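Side-chain contacts in probable arylamine n-acetyl transferase (Mycobacterium abscessus, PDB 4GUZ), which probably transfers an acetyl group from acetyl coenzyme A to arylamine substrates, as other arylamine N-acetyltransferases do: residues Y78-V83 / Y206-S211; Q101-V104 / T110-P113; H116-V121 / Q127-V132; I142-E147 / H189-E194. One frame throughout, in Å; residues are numbered along the deposited sequence.

Contact 1. Residues Y78-V83 / Y206-S211; sequences YCYEHV and YFVASS
Tyr78, at the N-cap of helix 79-92, and Val208 of helix 198-210 lie alongside each other, pointing opposite ways. The branch that touches is CG1 of Val208, 3.6 Å from CE2 of Tyr78, and it meets the ring obliquely. Further out, the phenol oxygen OH of Tyr78 comes within 3.5 Å of CB of Ala209; its polar partner is Ser205, one turn back on the same helix. With chi1 at 64°, CG of Tyr78 sits between its backbone N and carbonyl carbon, and from there the ring extends across to helix 198-210. The second methyl of Val208, CG2, faces the edge of the Tyr80 ring, at 4.3 Å from CE2, so the valine fork spans two tyrosines. One face of the Tyr80 ring is taken by SG of Cys79, 3.5 Å above the plane and over its centre. Backbone N of Tyr78 donates to OE1 of Glu81, the third residue of the helix, at 2.8 Å and from above the carboxylate plane. Lys69 forms a salt bridge with the other carboxylate oxygen. Cys79 is probably the nucleophile of the Cys-His-Asp triad known from this family. The chemistry is thus apolar between the helices, while bonds to Ser205 and Gln101 hold the phenol ends of Tyr78 and Tyr80, the latter with its ring against the cysteine.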
# COMPACT_ATOMS: atom_id res chain seq x y z
N TYR A 78 -5.94 2.25 2.45
CA TYR A 78 -5.19 1.00 2.47
C TYR A 78 -4.92 0.54 1.02
O TYR A 78 -5.11 1.33 0.10
CB TYR A 78 -5.77 -0.09 3.41
CG TYR A 78 -7.14 -0.70 3.17
CD1 TYR A 78 -7.72 -0.70 1.90
CD2 TYR A 78 -7.79 -1.40 4.18
CE1 TYR A 78 -8.94 -1.34 1.66
CE2 TYR A 78 -9.02 -2.02 3.96
CZ TYR A 78 -9.59 -1.99 2.70
OH TYR A 78 -10.80 -2.63 2.51
N CYS A 79 -4.37 -0.67 0.82
CA CYS A 79 -3.87 -1.11 -0.49
C CYS A 79 -4.79 -0.80 -1.68
O CYS A 79 -4.33 -0.21 -2.66
CB CYS A 79 -3.42 -2.57 -0.49
SG CYS A 79 -4.76 -3.79 -0.45
N TYR A 80 -6.08 -1.13 -1.56
CA TYR A 80 -7.03 -1.01 -2.66
C TYR A 80 -7.31 0.45 -3.01
O TYR A 80 -7.52 0.75 -4.19
CB TYR A 80 -8.29 -1.84 -2.39
CG TYR A 80 -7.99 -3.32 -2.41
CD1 TYR A 80 -7.29 -3.89 -3.47
CD2 TYR A 80 -8.31 -4.14 -1.33
CE1 TYR A 80 -6.91 -5.23 -3.46
CE2 TYR A 80 -7.94 -5.49 -1.31
CZ TYR A 80 -7.27 -6.03 -2.39
OH TYR A 80 -6.92 -7.35 -2.41
N GLU A 81 -7.21 1.37 -2.05
CA GLU A 81 -7.39 2.80 -2.32
C GLU A 81 -6.16 3.34 -3.06
O GLU A 81 -6.29 4.08 -4.04
CB GLU A 81 -7.61 3.56 -1.02
CG GLU A 81 -8.97 3.31 -0.44
CD GLU A 81 -9.05 3.79 0.99
OE1 GLU A 81 -8.60 3.04 1.88
OE2 GLU A 81 -9.55 4.92 1.22
N HIS A 82 -4.97 2.93 -2.58
CA HIS A 82 -3.68 3.28 -3.19
C HIS A 82 -3.60 2.75 -4.63
O HIS A 82 -3.19 3.48 -5.53
CB HIS A 82 -2.53 2.68 -2.35
CG HIS A 82 -2.18 3.48 -1.14
ND1 HIS A 82 -1.12 4.35 -1.13
CD2 HIS A 82 -2.79 3.53 0.07
CE1 HIS A 82 -1.10 4.89 0.08
NE2 HIS A 82 -2.09 4.42 0.84
N VAL A 83 -3.96 1.46 -4.85
CA VAL A 83 -3.91 0.85 -6.20
C VAL A 83 -4.94 1.54 -7.14
O VAL A 83 -4.60 1.81 -8.30
CB VAL A 83 -4.03 -0.69 -6.17
CG1 VAL A 83 -4.40 -1.27 -7.54
CG2 VAL A 83 -2.73 -1.31 -5.69
N TYR A 206 -14.17 -5.94 0.10
CA TYR A 206 -15.35 -6.27 0.91
C TYR A 206 -14.96 -7.23 2.06
O TYR A 206 -15.37 -7.01 3.20
CB TYR A 206 -16.48 -6.89 0.04
CG TYR A 206 -17.68 -7.29 0.86
CD1 TYR A 206 -18.60 -6.34 1.30
CD2 TYR A 206 -17.89 -8.62 1.23
CE1 TYR A 206 -19.70 -6.70 2.09
CE2 TYR A 206 -18.97 -8.99 2.04
CZ TYR A 206 -19.87 -8.02 2.46
OH TYR A 206 -20.95 -8.38 3.22
N PHE A 207 -14.15 -8.27 1.76
CA PHE A 207 -13.65 -9.24 2.74
C PHE A 207 -12.67 -8.54 3.70
O PHE A 207 -12.81 -8.67 4.92
CB PHE A 207 -12.96 -10.43 2.03
CG PHE A 207 -12.15 -11.37 2.91
CD1 PHE A 207 -10.77 -11.24 3.00
CD2 PHE A 207 -12.76 -12.41 3.60
CE1 PHE A 207 -10.02 -12.10 3.82
CE2 PHE A 207 -12.02 -13.27 4.42
CZ PHE A 207 -10.65 -13.11 4.52
N VAL A 208 -11.69 -7.80 3.15
CA VAL A 208 -10.67 -7.12 3.96
C VAL A 208 -11.30 -6.08 4.93
O VAL A 208 -10.87 -6.01 6.10
CB VAL A 208 -9.55 -6.49 3.07
CG1 VAL A 208 -8.58 -5.63 3.89
CG2 VAL A 208 -8.77 -7.58 2.34
N ALA A 209 -12.32 -5.33 4.49
CA ALA A 209 -12.92 -4.28 5.34
C ALA A 209 -13.93 -4.79 6.39
O ALA A 209 -14.08 -4.11 7.41
CB ALA A 209 -13.58 -3.21 4.48
N SER A 210 -14.61 -5.94 6.17
CA SER A 210 -15.63 -6.38 7.14
C SER A 210 -15.46 -7.80 7.74
O SER A 210 -16.03 -8.05 8.82
CB SER A 210 -17.03 -6.28 6.52
OG SER A 210 -17.19 -7.18 5.44
N SER A 211 -14.76 -8.73 7.07
CA SER A 211 -14.64 -10.10 7.58
C SER A 211 -13.87 -10.18 8.90
O SER A 211 -12.82 -9.54 9.04
CB SER A 211 -13.99 -11.03 6.55
OG SER A 211 -13.84 -12.35 7.04

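Contact 2. Residues Q101-V104 / T110-P113; sequences QGRV and TIRP
Ile111 is the first residue of 110-113 to meet the strand: its CG2 methyl lies 3.7 Å from NH1 of Arg103, oblique to the guanidinium, and also packs on CD of that arginine. Arg112 comes next and makes the polar bond of the contact through its backbone. Its O accepts from NH1 of Arg103 at 3.0 Å with an N-H...O angle of 160°; the oxygen lies in the guanidinium plane, while the donor is tilted 20° from the carbonyl plane. The arginine chain is extended from CG to NE, so CB, CG and CD all run past the same oxygen before NH1 turns in to it. The side chain of Arg112 instead passes its CG 3.1 Å from O of Val104, and a bend at chi2 (-60°) leads the charged end away from the strand. Pro113 closes the segment with its O, which receives a CA-H...O contact from CA of Arg103 at 3.5 Å. A water molecule donates to that same Pro113 O (2.7 Å) and accepts from N of Val104 (2.8 Å), bridging the two backbones. This is the connection between strands 96-104 and 116-123, folded back along the end of the first strand at the protein surface. Arg103 pairs through its backbone with Thr190 of strand 185-196, and Gly102 with His116 of strand 116-123, while the side chain of Gln101 packs against helix 198-210.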
# COMPACT_ATOMS: atom_id res chain seq x y z
N GLN A 101 -2.73 -9.49 -7.65
CA GLN A 101 -3.07 -9.75 -6.25
C GLN A 101 -1.98 -10.57 -5.60
O GLN A 101 -1.49 -11.53 -6.19
CB GLN A 101 -4.43 -10.46 -6.12
CG GLN A 101 -5.60 -9.55 -6.39
CD GLN A 101 -6.17 -8.95 -5.15
OE1 GLN A 101 -5.48 -8.30 -4.36
NE2 GLN A 101 -7.47 -9.10 -4.98
N GLY A 102 -1.61 -10.19 -4.37
CA GLY A 102 -0.63 -10.93 -3.59
C GLY A 102 -1.23 -11.51 -2.32
O GLY A 102 -2.27 -11.04 -1.85
N ARG A 103 -0.59 -12.55 -1.77
CA ARG A 103 -0.97 -13.22 -0.50
C ARG A 103 0.00 -12.74 0.58
O ARG A 103 1.18 -13.08 0.50
CB ARG A 103 -0.88 -14.75 -0.66
CG ARG A 103 -1.74 -15.32 -1.77
CD ARG A 103 -1.45 -16.80 -1.95
NE ARG A 103 -2.19 -17.34 -3.08
CZ ARG A 103 -3.46 -17.72 -3.03
NH1 ARG A 103 -4.14 -17.66 -1.89
NH2 ARG A 103 -4.06 -18.21 -4.11
N VAL A 104 -0.45 -11.90 1.53
CA VAL A 104 0.42 -11.37 2.58
C VAL A 104 0.67 -12.46 3.61
O VAL A 104 -0.23 -12.85 4.36
CB VAL A 104 -0.09 -10.05 3.22
CG1 VAL A 104 0.92 -9.52 4.25
CG2 VAL A 104 -0.34 -8.99 2.16
N THR A 110 1.48 -21.27 6.26
CA THR A 110 0.07 -21.48 5.96
C THR A 110 -0.36 -20.41 4.94
O THR A 110 -0.25 -19.22 5.22
CB THR A 110 -0.81 -21.42 7.24
OG1 THR A 110 -0.29 -22.33 8.21
CG2 THR A 110 -2.28 -21.75 6.95
N ILE A 111 -0.86 -20.85 3.78
CA ILE A 111 -1.27 -19.98 2.69
C ILE A 111 -2.38 -19.03 3.14
O ILE A 111 -3.39 -19.47 3.71
CB ILE A 111 -1.72 -20.79 1.44
CG1 ILE A 111 -0.58 -21.69 0.92
CG2 ILE A 111 -2.23 -19.84 0.33
CD1 ILE A 111 -1.05 -22.78 -0.17
N ARG A 112 -2.17 -17.72 2.89
CA ARG A 112 -3.11 -16.65 3.19
C ARG A 112 -3.91 -16.32 1.93
O ARG A 112 -3.45 -16.65 0.83
CB ARG A 112 -2.37 -15.39 3.72
CG ARG A 112 -1.42 -15.64 4.90
CD ARG A 112 -2.13 -16.22 6.10
NE ARG A 112 -1.34 -16.08 7.32
CZ ARG A 112 -1.64 -16.70 8.46
NH1 ARG A 112 -2.68 -17.52 8.53
NH2 ARG A 112 -0.89 -16.52 9.55
N PRO A 113 -5.10 -15.65 2.02
CA PRO A 113 -5.84 -15.34 0.77
C PRO A 113 -5.13 -14.22 0.00
O PRO A 113 -4.32 -13.50 0.58
CB PRO A 113 -7.24 -14.92 1.25
CG PRO A 113 -7.25 -15.16 2.75
CD PRO A 113 -5.84 -15.19 3.21
O HOH W 1 -3.18 -11.71 2.29

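Contact 3. Residues H116-V121 / Q127-V132; sequences HGMLVV and QWLCDV
OD1 of Asp131 is gripped by two donors, NE2 of His116 at 2.6 Å and a water at 2.7 Å that also donates to O of Gly117. The histidine reaches OD1 on its syn side, 24° out of the carboxylate plane, whereas the oxygen lies close to the imidazole plane; ring and carboxylate are turned 56° apart. With CG of His116 anti to its backbone N (chi1 176°), the ring swings out to Asp131, and His189 bonds to the other oxygen, OD2. Met118 crosses the aspartate obliquely, its CG 3.4 Å from OD1 and its SD beside the carboxylate carbon. Beyond this polar end the segments form an antiparallel hairpin. Leu119 with Cys130 and Val121 with Trp128 are hydrogen-bonded pairs, and Val120 with Leu129 is the non-hydrogen-bonded pair between them. CG2 of Val120 meets CD1 of Leu129 at 4.1 Å on one face; on the other, CG2 of Val121 meets SG of Cys130 at 3.9 Å. Helices 32-45 and 79-92 cover that second face. His116 also touches Cys79, and the three residues fit the Cys-His-Asp triad expected of this family. The NE2 bond to Asp131 fixes the rotation of the imidazole and leaves ND1 on the side of Cys79.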
# COMPACT_ATOMS: atom_id res chain seq x y z
N HIS A 116 -3.79 -8.56 -1.33
CA HIS A 116 -2.94 -7.37 -1.43
C HIS A 116 -2.81 -6.99 -2.89
O HIS A 116 -2.19 -7.72 -3.65
CB HIS A 116 -1.56 -7.56 -0.78
CG HIS A 116 -0.66 -6.38 -0.98
ND1 HIS A 116 -1.02 -5.12 -0.55
CD2 HIS A 116 0.55 -6.31 -1.60
CE1 HIS A 116 -0.02 -4.32 -0.90
NE2 HIS A 116 0.94 -4.99 -1.54
N GLY A 117 -3.43 -5.89 -3.29
CA GLY A 117 -3.36 -5.47 -4.68
C GLY A 117 -2.08 -4.73 -4.98
O GLY A 117 -1.60 -3.95 -4.14
N MET A 118 -1.51 -4.98 -6.17
CA MET A 118 -0.30 -4.36 -6.70
C MET A 118 -0.48 -4.16 -8.19
O MET A 118 -1.40 -4.75 -8.78
CB MET A 118 0.94 -5.25 -6.44
CG MET A 118 1.26 -5.42 -4.96
SD MET A 118 2.51 -6.65 -4.62
CE MET A 118 1.59 -8.17 -4.87
N LEU A 119 0.40 -3.39 -8.79
CA LEU A 119 0.38 -3.13 -10.22
C LEU A 119 1.71 -3.50 -10.86
O LEU A 119 2.76 -3.37 -10.22
CB LEU A 119 0.04 -1.65 -10.50
CG LEU A 119 -1.33 -1.21 -9.97
CD1 LEU A 119 -1.33 0.26 -9.58
CD2 LEU A 119 -2.46 -1.56 -10.95
N VAL A 120 1.65 -4.02 -12.11
CA VAL A 120 2.85 -4.40 -12.87
C VAL A 120 2.86 -3.55 -14.15
O VAL A 120 1.85 -3.47 -14.83
CB VAL A 120 2.94 -5.93 -13.15
CG1 VAL A 120 4.15 -6.28 -14.03
CG2 VAL A 120 3.01 -6.72 -11.85
N VAL A 121 4.00 -2.92 -14.44
CA VAL A 121 4.20 -2.05 -15.60
C VAL A 121 5.13 -2.75 -16.61
O VAL A 121 6.16 -3.31 -16.23
CB VAL A 121 4.73 -0.66 -15.18
CG1 VAL A 121 5.09 0.21 -16.39
CG2 VAL A 121 3.72 0.06 -14.30
N GLN A 127 9.47 -6.05 -17.13
CA GLN A 127 8.32 -5.91 -16.25
C GLN A 127 8.78 -5.34 -14.90
O GLN A 127 9.83 -5.72 -14.39
CB GLN A 127 7.60 -7.24 -16.09
CG GLN A 127 6.80 -7.60 -17.34
CD GLN A 127 5.90 -8.78 -17.14
OE1 GLN A 127 4.68 -8.64 -17.12
NE2 GLN A 127 6.47 -9.97 -17.02
N TRP A 128 8.00 -4.39 -14.36
CA TRP A 128 8.29 -3.67 -13.13
C TRP A 128 7.16 -3.78 -12.14
O TRP A 128 6.05 -3.34 -12.41
CB TRP A 128 8.55 -2.19 -13.46
CG TRP A 128 9.80 -2.00 -14.27
CD1 TRP A 128 9.91 -2.04 -15.63
CD2 TRP A 128 11.13 -1.82 -13.77
NE1 TRP A 128 11.22 -1.87 -16.00
CE2 TRP A 128 12.00 -1.76 -14.88
CE3 TRP A 128 11.68 -1.72 -12.48
CZ2 TRP A 128 13.38 -1.56 -14.75
CZ3 TRP A 128 13.04 -1.54 -12.35
CH2 TRP A 128 13.88 -1.45 -13.48
N LEU A 129 7.47 -4.32 -10.96
CA LEU A 129 6.48 -4.45 -9.90
C LEU A 129 6.32 -3.12 -9.18
O LEU A 129 7.32 -2.58 -8.68
CB LEU A 129 6.91 -5.55 -8.90
CG LEU A 129 5.99 -5.72 -7.67
CD1 LEU A 129 4.62 -6.17 -8.08
CD2 LEU A 129 6.65 -6.63 -6.63
N CYS A 130 5.09 -2.59 -9.13
CA CYS A 130 4.83 -1.34 -8.41
C CYS A 130 3.96 -1.66 -7.19
O CYS A 130 2.72 -1.65 -7.27
CB CYS A 130 4.19 -0.29 -9.31
SG CYS A 130 5.25 0.24 -10.68
N ASP A 131 4.62 -1.97 -6.07
CA ASP A 131 3.94 -2.29 -4.80
C ASP A 131 3.81 -0.98 -4.04
O ASP A 131 4.62 -0.66 -3.17
CB ASP A 131 4.74 -3.33 -4.04
CG ASP A 131 4.00 -3.94 -2.86
OD1 ASP A 131 2.83 -3.56 -2.62
OD2 ASP A 131 4.59 -4.80 -2.18
N VAL A 132 2.81 -0.19 -4.41
CA VAL A 132 2.66 1.19 -3.91
C VAL A 132 1.79 1.34 -2.65
O VAL A 132 1.84 2.39 -2.02
CB VAL A 132 2.14 2.16 -5.01
CG1 VAL A 132 3.09 2.19 -6.22
CG2 VAL A 132 0.70 1.83 -5.43
O HOH W 2 0.63 -2.25 -3.62

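Contact 4. Residues I142-E147 / H189-E194; sequences IRLVDE and HTFVLE
Leu144, in segment 142-147, reaches toward strand 185-196, and its two methyls meet different partners there. CB points toward that strand and carries CG anti to the backbone N (chi1 -163°), which brings the fork of the side chain over to Phe191 and Leu193. From CG, the CD1 branch goes to the edge of the Phe191 ring, in its plane, 3.8 Å from CE2 and equally far from CZ. The two side chains run past one another in opposite directions. The other branch goes to Leu193 instead, where the leucines meet tip to tip: CD2 of Leu144 lies 3.7 Å from CD1 of Leu193 and 3.8 Å from CD2 of Leu193. Phe191 has its ring nearly parallel to that of Trp171, while Leu129 and Ile100 also touch its side chain. Gln127, beside Leu144 in the sheet, packs against both leucines and pairs with Leu144 through the backbone. Strands 126-130, 116-123 and 96-104 lie between the two in the sheet order, yet CA of Leu144 is only 10.5 Å from CA of Leu193, so the sheet must curl strongly here. Between these segments the contact is purely apolar and rests on van der Waals packing, and the leucines are only partly buried.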
# COMPACT_ATOMS: atom_id res chain seq x y z
N ILE A 142 10.25 -2.39 -8.80
CA ILE A 142 11.22 -3.48 -8.71
C ILE A 142 11.18 -4.27 -9.99
O ILE A 142 10.11 -4.74 -10.39
CB ILE A 142 10.93 -4.36 -7.44
CG1 ILE A 142 11.19 -3.57 -6.13
CG2 ILE A 142 11.73 -5.67 -7.47
CD1 ILE A 142 10.72 -4.28 -4.83
N ARG A 143 12.35 -4.43 -10.63
CA ARG A 143 12.53 -5.22 -11.87
C ARG A 143 12.13 -6.65 -11.63
O ARG A 143 12.68 -7.30 -10.75
CB ARG A 143 14.01 -5.16 -12.33
CG ARG A 143 14.29 -5.76 -13.69
CD ARG A 143 15.73 -5.49 -14.07
NE ARG A 143 15.80 -4.36 -14.98
CZ ARG A 143 16.59 -3.30 -14.83
NH1 ARG A 143 17.40 -3.21 -13.79
NH2 ARG A 143 16.56 -2.32 -15.72
N LEU A 144 11.16 -7.13 -12.40
CA LEU A 144 10.70 -8.50 -12.24
C LEU A 144 11.70 -9.43 -12.89
O LEU A 144 11.83 -9.48 -14.11
CB LEU A 144 9.28 -8.69 -12.79
CG LEU A 144 8.53 -9.93 -12.34
CD1 LEU A 144 8.02 -9.80 -10.89
CD2 LEU A 144 7.35 -10.17 -13.25
N VAL A 145 12.47 -10.09 -12.05
CA VAL A 145 13.51 -11.05 -12.41
C VAL A 145 13.24 -12.30 -11.59
O VAL A 145 12.47 -12.22 -10.62
CB VAL A 145 14.96 -10.50 -12.22
CG1 VAL A 145 15.29 -9.41 -13.23
CG2 VAL A 145 15.21 -10.02 -10.79
N ASP A 146 13.88 -13.42 -11.93
CA ASP A 146 13.66 -14.67 -11.18
C ASP A 146 14.29 -14.67 -9.78
O ASP A 146 13.86 -15.45 -8.92
CB ASP A 146 14.17 -15.87 -11.95
CG ASP A 146 13.33 -16.25 -13.16
OD1 ASP A 146 12.51 -15.41 -13.61
OD2 ASP A 146 13.47 -17.40 -13.64
N GLU A 147 15.31 -13.83 -9.54
CA GLU A 147 15.90 -13.74 -8.22
C GLU A 147 16.77 -12.51 -8.11
O GLU A 147 17.60 -12.27 -8.99
CB GLU A 147 16.71 -15.02 -7.90
CG GLU A 147 16.95 -15.21 -6.41
CD GLU A 147 18.19 -14.55 -5.84
OE1 GLU A 147 18.95 -13.91 -6.61
OE2 GLU A 147 18.39 -14.69 -4.62
N HIS A 189 5.00 -11.04 1.04
CA HIS A 189 3.89 -11.59 0.27
C HIS A 189 4.39 -12.46 -0.87
O HIS A 189 5.57 -12.41 -1.23
CB HIS A 189 3.00 -10.44 -0.28
CG HIS A 189 3.71 -9.40 -1.11
ND1 HIS A 189 4.20 -9.68 -2.37
CD2 HIS A 189 3.85 -8.07 -0.87
CE1 HIS A 189 4.71 -8.55 -2.81
NE2 HIS A 189 4.49 -7.54 -1.95
N THR A 190 3.49 -13.28 -1.41
CA THR A 190 3.72 -14.06 -2.63
C THR A 190 2.75 -13.51 -3.65
O THR A 190 1.68 -13.05 -3.28
CB THR A 190 3.56 -15.58 -2.45
OG1 THR A 190 2.19 -15.89 -2.13
CG2 THR A 190 4.53 -16.18 -1.42
N PHE A 191 3.10 -13.53 -4.92
CA PHE A 191 2.17 -13.06 -5.95
C PHE A 191 2.35 -13.87 -7.22
O PHE A 191 3.39 -14.48 -7.42
CB PHE A 191 2.30 -11.54 -6.24
CG PHE A 191 3.67 -11.07 -6.70
CD1 PHE A 191 4.63 -10.69 -5.78
CD2 PHE A 191 3.97 -10.98 -8.06
CE1 PHE A 191 5.90 -10.29 -6.21
CE2 PHE A 191 5.23 -10.57 -8.48
CZ PHE A 191 6.18 -10.20 -7.56
N VAL A 192 1.33 -13.84 -8.07
CA VAL A 192 1.29 -14.43 -9.41
C VAL A 192 0.90 -13.29 -10.35
O VAL A 192 0.27 -12.33 -9.91
CB VAL A 192 0.35 -15.65 -9.50
CG1 VAL A 192 0.85 -16.80 -8.61
CG2 VAL A 192 -1.08 -15.28 -9.16
N LEU A 193 1.25 -13.40 -11.63
CA LEU A 193 0.98 -12.33 -12.58
C LEU A 193 -0.40 -12.40 -13.21
O LEU A 193 -0.67 -11.60 -14.11
CB LEU A 193 2.04 -12.31 -13.67
CG LEU A 193 3.51 -12.17 -13.18
CD1 LEU A 193 4.45 -12.17 -14.37
CD2 LEU A 193 3.70 -10.90 -12.33
N GLU A 194 -1.30 -13.31 -12.75
CA GLU A 194 -2.66 -13.36 -13.31
C GLU A 194 -3.30 -11.97 -13.25
O GLU A 194 -3.38 -11.39 -12.15
CB GLU A 194 -3.54 -14.37 -12.53
CG GLU A 194 -4.85 -14.70 -13.25
CD GLU A 194 -4.69 -15.30 -14.64
OE1 GLU A 194 -3.85 -16.22 -14.80
OE2 GLU A 194 -5.33 -14.78 -15.58

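Contacts 1 and 3 together assemble the probable catalytic triad: Cys79 comes from helix 79-92 and His116 and Asp131 from the hairpin, with SG of Cys79 4.0 Å from ND1 of His116. Contact 4 supplies His189, a second partner of Asp131 beside the triad, whose NE2 is 2.8 Å from OD2 of Asp131; the centres of contacts 3 and 4 are about 9 Å apart. Contact 2 touches all three others. Its strand pairs with 116-121 through Gly102 N and His116 O (2.6 Å) and with 189-194 through Arg103 N and Thr190 O (2.8 Å), and Gln101 OE1 receives Tyr80 OH of contact 1 at 2.6 Å. Contacts 1 and 4 do not touch, their nearest atoms being about 9 Å apart.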